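Local atomic coordinates of periplasmic cell division protein (SufI) (Aquifex aeolicus, PDB entry 6SYY), a protein that probably oxidises its substrates as a copper-binding multicopper oxidase of a hyperthermophile, with four copper ions and a methionine-rich loop. Residues 294-298 / 449-453. Numbering follows the deposited sequence.
With CU (copper (II) ion), chain B.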
loop_
_atom_site.group_PDB
_atom_site.type_symbol
_atom_site.label_atom_id
_atom_site.label_comp_id
_atom_site.label_asym_id
_atom_site.label_seq_id
_atom_site.Cartn_x
_atom_site.Cartn_y
_atom_site.Cartn_z
ATOM N N LEU A 294 -4.142 -8.291 -9.804
ATOM C CA LEU A 294 -5.192 -7.540 -9.133
ATOM C C LEU A 294 -4.572 -6.884 -7.908
ATOM O O LEU A 294 -3.965 -7.569 -7.079
ATOM C CB LEU A 294 -6.341 -8.464 -8.735
ATOM C CG LEU A 294 -7.649 -7.876 -8.209
ATOM C CD1 LEU A 294 -8.313 -7.033 -9.278
ATOM C CD2 LEU A 294 -8.570 -9.003 -7.771
ATOM N N VAL A 295 -4.705 -5.566 -7.802
ATOM C CA VAL A 295 -4.085 -4.816 -6.717
ATOM C C VAL A 295 -5.114 -3.856 -6.132
ATOM O O VAL A 295 -5.641 -2.988 -6.838
ATOM C CB VAL A 295 -2.819 -4.074 -7.181
ATOM C CG1 VAL A 295 -3.035 -3.423 -8.539
ATOM C CG2 VAL A 295 -2.374 -3.062 -6.134
ATOM N N ALA A 296 -5.408 -4.025 -4.868
ATOM C CA ALA A 296 -6.364 -3.212 -4.143
ATOM C C ALA A 296 -5.652 -2.089 -3.405
ATOM O O ALA A 296 -4.426 -2.108 -3.254
ATOM C CB ALA A 296 -7.144 -4.080 -3.149
ATOM N N PRO A 297 -6.386 -1.073 -2.955
ATOM C CA PRO A 297 -5.777 -0.044 -2.104
ATOM C C PRO A 297 -5.073 -0.658 -0.904
ATOM O O PRO A 297 -5.620 -1.517 -0.211
ATOM C CB PRO A 297 -6.977 0.805 -1.678
ATOM C CG PRO A 297 -7.943 0.659 -2.788
ATOM C CD PRO A 297 -7.763 -0.722 -3.345
ATOM N N GLY A 298 -3.843 -0.210 -0.657
ATOM C CA GLY A 298 -3.025 -0.753 0.403
ATOM C C GLY A 298 -2.132 -1.905 -0.011
ATOM O O GLY A 298 -1.156 -2.198 0.689
ATOM N N MET A 449 -20.024 -5.573 -1.203
ATOM C CA MET A 449 -18.841 -4.883 -1.688
ATOM C C MET A 449 -17.588 -5.620 -1.240
ATOM O O MET A 449 -17.573 -6.281 -0.200
ATOM C CB MET A 449 -18.807 -3.431 -1.189
ATOM C CG MET A 449 -17.694 -2.605 -1.797
ATOM S SD MET A 449 -18.093 -0.861 -1.881
ATOM C CE MET A 449 -16.710 -0.275 -2.849
ATOM N N TYR A 450 -16.536 -5.515 -2.045
ATOM C CA TYR A 450 -15.262 -6.075 -1.641
ATOM C C TYR A 450 -14.625 -5.195 -0.569
ATOM O O TYR A 450 -14.926 -4.004 -0.441
ATOM C CB TYR A 450 -14.331 -6.219 -2.847
ATOM C CG TYR A 450 -13.381 -5.059 -3.039
ATOM C CD1 TYR A 450 -12.063 -5.140 -2.605
ATOM C CD2 TYR A 450 -13.799 -3.884 -3.652
ATOM C CE1 TYR A 450 -11.188 -4.085 -2.779
ATOM C CE2 TYR A 450 -12.927 -2.820 -3.829
ATOM C CZ TYR A 450 -11.623 -2.926 -3.387
ATOM O OH TYR A 450 -10.743 -1.878 -3.560
ATOM N N HIS A 451 -13.736 -5.799 0.212
ATOM C CA HIS A 451 -12.997 -5.065 1.232
ATOM C C HIS A 451 -11.551 -5.533 1.265
ATOM O O HIS A 451 -11.286 -6.716 1.515
ATOM C CB HIS A 451 -13.630 -5.248 2.612
ATOM C CG HIS A 451 -15.083 -4.907 2.658
ATOM N ND1 HIS A 451 -15.541 -3.608 2.670
ATOM C CD2 HIS A 451 -16.184 -5.696 2.689
ATOM C CE1 HIS A 451 -16.862 -3.610 2.707
ATOM N NE2 HIS A 451 -17.277 -4.865 2.719
ATOM N N PRO A 452 -10.595 -4.652 1.018
ATOM C CA PRO A 452 -9.192 -5.018 1.241
ATOM C C PRO A 452 -8.834 -4.864 2.711
ATOM O O PRO A 452 -8.625 -3.747 3.195
ATOM C CB PRO A 452 -8.428 -4.035 0.345
ATOM C CG PRO A 452 -9.304 -2.813 0.317
ATOM C CD PRO A 452 -10.738 -3.279 0.502
ATOM N N MET A 453 -8.783 -5.977 3.434
ATOM C CA MET A 453 -8.634 -5.951 4.884
ATOM C C MET A 453 -7.163 -5.916 5.271
ATOM O O MET A 453 -6.366 -6.737 4.802
ATOM C CB MET A 453 -9.326 -7.160 5.515
ATOM C CG MET A 453 -10.834 -7.177 5.316
ATOM S SD MET A 453 -11.641 -5.708 5.990
ATOM C CE MET A 453 -11.131 -5.795 7.709
HETATM CU CU CU B . -14.285 -1.907 3.225
#
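Ala-296 and Pro-297 make the tight part of this contact, against Pro-452 and Tyr-450 respectively: CB of Ala-296 lies 3.7 Å from CB of Pro-452, both CB atoms being directed at the opposing segment. Beside them, Tyr-450 reaches Pro-297 with its hydroxyl. The OH of Tyr-450 stands 3.2 Å from CD of Pro-297, which approaches at the ring edge, near its plane; chi1 of Tyr-450, 95°, lies away from a staggered value, while its CB is directed at the loop. That buried hydroxyl is satisfied by a hydrogen bond to the backbone O of Ala-258, so its approach to CD is a van der Waals contact. The loop after strand 293-295 thus meets the start of strand 451-455, joining two cupredoxin-like domains of the multicopper oxidase fold. Two other pairs are looser: CD of Pro-297 and CG of Pro-452 are 4.5 Å apart, and CE1 of Tyr-450 is 4.1 Å from CB of Ala-296. All four touching residues are buried, so the slack side does not face solvent. His-451, whose CB points away from the loop, binds copper through ND1 at 2.2 Å, with Cys-509 and His-514 completing the site; NE2 of His-451 is hydrogen-bonded to OG1 of Thr-447.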